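Local coordinates for flavin-nucleotide-binding protein (Azotobacter vinelandii, PDB 6RK0) that acts as a flavocytochrome, a low-potential terminal oxidase associated with the iron-only nitrogenase, carrying FAD and heme b, at the interface of chains A and B. Numbering follows the deposited sequence. Chains: chain A/B, Uncharacterized protein.

Contact 1: the interface of chains A and B. Residues chain A 102, 177-178, 185, 189; chain B 206, 208-209.
A:Arg102 and B:Asp206 form a salt bridge across this patch, and they illustrate how one carboxylate oxygen can serve a whole guanidinium end. NH1 and NH2 of A:Arg102 converge on B:Asp206 OD2, at 2.9 Å and 3.0 Å from it. The oxygen lies in the guanidinium plane, yet the carboxylate is turned almost perpendicular (83°), so NH1 meets OD2 nearly along the C-O axis while NH2 comes from above the carboxylate plane. The other oxygen, B:Asp206 OD1, accepts the backbone N of B:Arg208 at 2.9 Å, which closes a turn within the loop and, with the bonds to OD2, should limit rotation of the carboxylate.

Stacking is the second theme. The guanidinium of B:Arg208 lies flat on the ring of A:Tyr185, the planes 1° apart and CZ 3.4 Å from the ring centroid, a cation-pi contact. The bend at chi3 (66°) turns the arginine tip across the ring. The methylene CD of A:Arg102 lies toward the rim of the opposite face, so the ring sits between two arginine side chains.

Water supplies the third kind of link. One molecule joins the phenol OH of A:Tyr185 (2.6 Å from OH to the water), the carbonyl of A:Pro178 and B:Asp206 OD2; another bridges the carbonyl oxygens of A:Tyr185 and B:Arg208. Together these contacts anchor a C-terminal loop of one subunit on the other at a flank of the two-fold dimer in the crystal.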
# COMPACT_ATOMS: atom_id res chain seq x y z
N ARG A 102 -0.64 -0.37 -26.49
CA ARG A 102 -0.48 0.43 -27.70
C ARG A 102 -1.16 1.78 -27.61
O ARG A 102 -0.76 2.70 -28.32
CB ARG A 102 -1.01 -0.36 -28.90
CG ARG A 102 -0.26 -1.62 -29.17
CD ARG A 102 -1.07 -2.66 -29.93
NE ARG A 102 -0.32 -3.88 -30.14
CZ ARG A 102 -0.08 -4.79 -29.20
NH1 ARG A 102 -0.70 -4.72 -28.01
NH2 ARG A 102 0.71 -5.82 -29.45
N PRO A 177 -0.71 -10.25 -20.27
CA PRO A 177 -0.28 -9.19 -21.19
C PRO A 177 -1.28 -8.05 -21.27
O PRO A 177 -2.43 -8.13 -20.79
CB PRO A 177 -0.15 -9.92 -22.56
CG PRO A 177 -0.12 -11.35 -22.24
CD PRO A 177 -0.88 -11.55 -20.97
N PRO A 178 -0.91 -6.98 -21.98
CA PRO A 178 -1.85 -5.90 -22.28
C PRO A 178 -3.03 -6.42 -23.10
O PRO A 178 -2.93 -7.41 -23.83
CB PRO A 178 -1.01 -4.89 -23.10
CG PRO A 178 0.20 -5.54 -23.39
CD PRO A 178 0.41 -6.71 -22.55
N TYR A 185 -4.11 -3.29 -33.11
CA TYR A 185 -3.02 -4.26 -33.22
C TYR A 185 -2.14 -4.10 -34.45
O TYR A 185 -1.10 -4.75 -34.49
CB TYR A 185 -3.55 -5.69 -33.05
CG TYR A 185 -3.75 -6.02 -31.59
CD1 TYR A 185 -2.71 -6.54 -30.82
CD2 TYR A 185 -4.94 -5.73 -30.95
CE1 TYR A 185 -2.86 -6.77 -29.47
CE2 TYR A 185 -5.12 -5.95 -29.60
CZ TYR A 185 -4.07 -6.49 -28.85
OH TYR A 185 -4.26 -6.67 -27.50
N SER A 189 3.72 0.09 -32.20
CA SER A 189 4.24 0.44 -30.89
C SER A 189 4.45 -0.84 -30.09
O SER A 189 3.75 -1.84 -30.30
CB SER A 189 3.35 1.47 -30.18
OG SER A 189 3.98 2.01 -29.02
N ASP B 206 4.71 -8.32 -25.26
CA ASP B 206 3.42 -8.89 -25.65
C ASP B 206 3.66 -9.85 -26.83
O ASP B 206 4.26 -9.45 -27.83
CB ASP B 206 2.53 -7.73 -26.10
CG ASP B 206 1.15 -8.14 -26.54
OD1 ASP B 206 0.81 -9.36 -26.55
OD2 ASP B 206 0.36 -7.21 -26.88
N ARG B 208 1.69 -10.60 -29.03
CA ARG B 208 1.04 -9.99 -30.18
C ARG B 208 1.80 -8.80 -30.77
O ARG B 208 1.34 -8.22 -31.75
CB ARG B 208 -0.39 -9.57 -29.85
CG ARG B 208 -1.29 -10.76 -29.48
CD ARG B 208 -2.72 -10.43 -29.32
NE ARG B 208 -3.31 -10.02 -30.59
CZ ARG B 208 -4.56 -9.58 -30.72
NH1 ARG B 208 -5.35 -9.50 -29.65
NH2 ARG B 208 -4.98 -9.20 -31.90
N ASN B 209 2.94 -8.44 -30.23
CA ASN B 209 3.72 -7.38 -30.86
C ASN B 209 4.05 -7.75 -32.31
O ASN B 209 4.38 -8.89 -32.64
CB ASN B 209 5.05 -7.19 -30.15
CG ASN B 209 4.95 -6.30 -28.91
OD1 ASN B 209 3.94 -5.63 -28.69
ND2 ASN B 209 5.98 -6.30 -28.11
O HOH W 1 -2.21 -7.88 -26.39
O HOH W 2 -0.47 -7.52 -33.73

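Contact 2: the interface of chains A and B. Residues chain A 205-206, 209, 213-215; chain B 190-191.
B:Trp190 enters a cleft between the loop after strand 204-205 and the segment 213-215 of chain A, at the subunit interface of the two-fold dimer in the crystal, a worked case of an indole gripped on both faces. With CG anti to the backbone N (chi1 -173°), the indole is placed between A:Met215 and A:Asn209. A:Met215 covers one face: its CA lies 3.6 Å from the centroid of the five-membered ring of B:Trp190 and its CG 3.7 Å from that of the six-membered ring, both CH-pi contacts. The methionine runs alongside the tryptophan, pointing the same way. On the opposite face the amide nitrogen ND2 of A:Asn209 sits toward the rim, the amide plane turned 48° from the indole. A:Pro205 packs at the benzo end, CA to B:Trp190 CZ2 at 3.5 Å.

Hydrogen bonding centres on the backbone of B:Ala191, which the A:Asn209 amide reads at both polar ends: OD1 accepts from the alanine N at 2.9 Å, and ND2 donates to its O. That carbonyl also takes the backbone N of A:Asp206, over a nearly straight bond (175° at H). The two donors reach B:Ala191 O differently: A:Asn209 ND2 approaches in the carbonyl plane on a lone pair, 2.9 Å away, whereas A:Asp206 N stands above that plane.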
# COMPACT_ATOMS: atom_id res chain seq x y z
N PRO A 205 22.96 -7.31 10.62
CA PRO A 205 22.96 -7.42 12.08
C PRO A 205 23.05 -6.07 12.76
O PRO A 205 23.78 -5.17 12.31
CB PRO A 205 24.23 -8.24 12.37
CG PRO A 205 25.16 -7.91 11.19
CD PRO A 205 24.18 -7.86 10.01
N ASP A 206 22.40 -5.97 13.91
CA ASP A 206 22.60 -4.81 14.77
C ASP A 206 24.06 -4.83 15.25
O ASP A 206 24.50 -5.84 15.83
CB ASP A 206 21.67 -4.98 15.99
CG ASP A 206 21.73 -3.83 16.97
OD1 ASP A 206 22.52 -2.88 16.77
OD2 ASP A 206 20.94 -3.90 17.96
N ASN A 209 24.68 -6.23 18.70
CA ASN A 209 24.53 -7.64 19.05
C ASN A 209 25.72 -8.10 19.90
O ASN A 209 26.87 -7.69 19.69
CB ASN A 209 24.49 -8.50 17.81
CG ASN A 209 23.10 -8.54 17.19
OD1 ASN A 209 22.10 -8.16 17.79
ND2 ASN A 209 23.06 -9.04 15.96
N VAL A 213 26.43 -14.43 19.59
CA VAL A 213 25.03 -14.74 19.38
C VAL A 213 24.79 -14.81 17.88
O VAL A 213 24.75 -13.77 17.20
CB VAL A 213 24.14 -13.68 20.05
CG1 VAL A 213 22.69 -13.94 19.71
CG2 VAL A 213 24.36 -13.72 21.56
N PRO A 214 24.63 -15.99 17.31
CA PRO A 214 24.49 -16.08 15.86
C PRO A 214 23.07 -15.78 15.39
O PRO A 214 22.10 -15.85 16.14
CB PRO A 214 24.81 -17.55 15.58
CG PRO A 214 24.37 -18.24 16.82
CD PRO A 214 24.74 -17.32 17.94
N MET A 215 22.98 -15.47 14.11
CA MET A 215 21.67 -15.23 13.50
C MET A 215 20.93 -16.55 13.34
O MET A 215 21.46 -17.48 12.72
CB MET A 215 21.84 -14.61 12.14
CG MET A 215 20.48 -14.29 11.49
SD MET A 215 20.60 -13.74 9.79
CE MET A 215 20.83 -15.32 8.96
N TRP B 190 19.63 -12.34 18.76
CA TRP B 190 20.17 -11.65 17.60
C TRP B 190 19.16 -10.60 17.11
O TRP B 190 18.01 -10.94 16.81
CB TRP B 190 20.40 -12.66 16.49
CG TRP B 190 21.11 -12.14 15.27
CD1 TRP B 190 22.47 -12.19 15.02
CD2 TRP B 190 20.52 -11.49 14.13
NE1 TRP B 190 22.75 -11.63 13.81
CE2 TRP B 190 21.58 -11.18 13.23
CE3 TRP B 190 19.19 -11.15 13.78
CZ2 TRP B 190 21.35 -10.56 12.00
CZ3 TRP B 190 19.00 -10.53 12.56
CH2 TRP B 190 20.06 -10.23 11.69
N ALA B 191 19.62 -9.37 16.98
CA ALA B 191 18.80 -8.26 16.49
C ALA B 191 19.37 -7.79 15.15
O ALA B 191 20.55 -7.98 14.85
CB ALA B 191 18.78 -7.16 17.54

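Contact 3: the interface of chains A and B. Residues chain A 18, 87-89, 117; chain B 52, 54-56.
A:Arg18 leaves its backbone with CG between N and the carbonyl carbon (chi1 68°) and then runs fully extended, a shape that carries its guanidinium past B:Val54 to A:Asp87. B:Val54, with CG1 anti to its backbone N (chi1 171°), places CG2 3.6 Å from A:Arg18 NH1 and turns CG1 toward A:Cys89. The arginine and valine side chains cross at about a right angle.

Within chain A both terminal nitrogens of A:Arg18 hold one carboxylate oxygen, NH1 at 2.9 Å from A:Asp87 OD2, on its anti lone pair, and NH2 from above the carboxylate plane. Water relays this arrangement across the interface: one molecule links NH1 to the carbonyl of B:Asn52, another the A:Arg18 carbonyl to B:Asn52 ND2. Replacing the arginine by an alanine would probably leave A:Asp87 without its charged mate, take away the water-mediated link from NH1 to B:Asn52 O, and reduce the packing on B:Val54 CG2.

Apolar packing completes the patch. A:Leu117 crosses B:Phe56 nearly at a right angle, its CD1 3.7 Å from B:Phe56 CZ.

The start of strand 54-61 of chain B thus fits against strands 88-100 and 108-118 of chain A, next to 3-10 helix 17-19, whose A:Arg18 also belongs to the FAD site.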
# COMPACT_ATOMS: atom_id res chain seq x y z
N ARG A 18 -22.56 -4.07 -0.91
CA ARG A 18 -21.48 -3.09 -0.83
C ARG A 18 -20.12 -3.65 -1.22
O ARG A 18 -19.20 -2.85 -1.40
CB ARG A 18 -21.46 -2.40 0.53
CG ARG A 18 -21.08 -3.28 1.64
CD ARG A 18 -21.01 -2.49 2.94
NE ARG A 18 -20.61 -3.36 4.02
CZ ARG A 18 -20.57 -2.98 5.30
NH1 ARG A 18 -20.82 -1.73 5.68
NH2 ARG A 18 -20.26 -3.88 6.22
N ASP A 87 -18.26 0.66 10.82
CA ASP A 87 -17.76 -0.30 9.85
C ASP A 87 -16.57 0.32 9.12
O ASP A 87 -16.62 1.48 8.69
CB ASP A 87 -18.84 -0.67 8.83
CG ASP A 87 -19.93 -1.59 9.37
OD1 ASP A 87 -19.98 -1.85 10.60
OD2 ASP A 87 -20.77 -2.04 8.56
N ILE A 88 -15.51 -0.46 8.98
CA ILE A 88 -14.27 -0.05 8.33
C ILE A 88 -14.04 -0.81 7.03
O ILE A 88 -14.75 -1.76 6.69
CB ILE A 88 -13.07 -0.18 9.29
CG1 ILE A 88 -12.86 -1.64 9.70
CG2 ILE A 88 -13.21 0.78 10.47
CD1 ILE A 88 -11.54 -1.92 10.38
N CYS A 89 -13.00 -0.37 6.32
CA CYS A 89 -12.49 -1.07 5.15
C CYS A 89 -11.02 -1.37 5.43
O CYS A 89 -10.26 -0.46 5.72
CB CYS A 89 -12.60 -0.19 3.92
SG CYS A 89 -11.93 -0.89 2.38
N LEU A 117 -14.62 -5.71 4.57
CA LEU A 117 -15.51 -4.72 5.16
C LEU A 117 -16.15 -5.26 6.43
O LEU A 117 -16.41 -6.47 6.54
CB LEU A 117 -16.65 -4.37 4.19
CG LEU A 117 -16.21 -3.78 2.86
CD1 LEU A 117 -17.38 -3.23 2.14
CD2 LEU A 117 -15.03 -2.77 2.94
N ASN B 52 -20.84 5.01 0.24
CA ASN B 52 -21.76 3.96 0.61
C ASN B 52 -21.64 3.60 2.08
O ASN B 52 -21.81 2.44 2.46
CB ASN B 52 -21.67 2.73 -0.31
CG ASN B 52 -22.94 1.92 -0.31
OD1 ASN B 52 -24.04 2.43 -0.06
ND2 ASN B 52 -22.81 0.64 -0.60
N VAL B 54 -19.02 3.75 4.15
CA VAL B 54 -17.77 3.14 4.61
C VAL B 54 -16.60 4.04 4.23
O VAL B 54 -16.59 4.60 3.14
CB VAL B 54 -17.61 1.76 3.93
CG1 VAL B 54 -16.23 1.13 4.18
CG2 VAL B 54 -18.72 0.80 4.34
N PRO B 55 -15.57 4.12 5.07
CA PRO B 55 -14.31 4.79 4.72
C PRO B 55 -13.48 3.85 3.84
O PRO B 55 -12.54 3.19 4.29
CB PRO B 55 -13.67 5.05 6.08
CG PRO B 55 -14.17 3.91 6.97
CD PRO B 55 -15.59 3.69 6.50
N PHE B 56 -13.90 3.75 2.59
CA PHE B 56 -13.22 2.89 1.64
C PHE B 56 -11.78 3.35 1.40
O PHE B 56 -11.48 4.54 1.36
CB PHE B 56 -13.97 2.89 0.31
CG PHE B 56 -15.06 1.86 0.25
CD1 PHE B 56 -14.75 0.53 -0.01
CD2 PHE B 56 -16.40 2.20 0.44
CE1 PHE B 56 -15.73 -0.44 -0.06
CE2 PHE B 56 -17.39 1.22 0.39
CZ PHE B 56 -17.05 -0.07 0.14
O HOH W 3 -20.13 -0.11 -1.74
O HOH W 4 -22.20 0.57 4.51

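The loop after strand 204-205 serves both contact 1 and contact 2: it uses the carboxylate of residue 206 in contact 1, and its backbone N with the amide of residue 209 in contact 2. The copies given lie about 49 Å apart between C-alpha centres, but the two-fold twin of contact 2 sets the same chain B loop against chain A 190-191, beside A:Ser189 of contact 1, making one continuous patch at each flank. Contact 3, where strand 54-61 of one chain meets strands 88-100 and 108-118 of the other, lies about 37 Å from contact 1 and 42 Å from contact 2 between C-alpha centres, for the copies given.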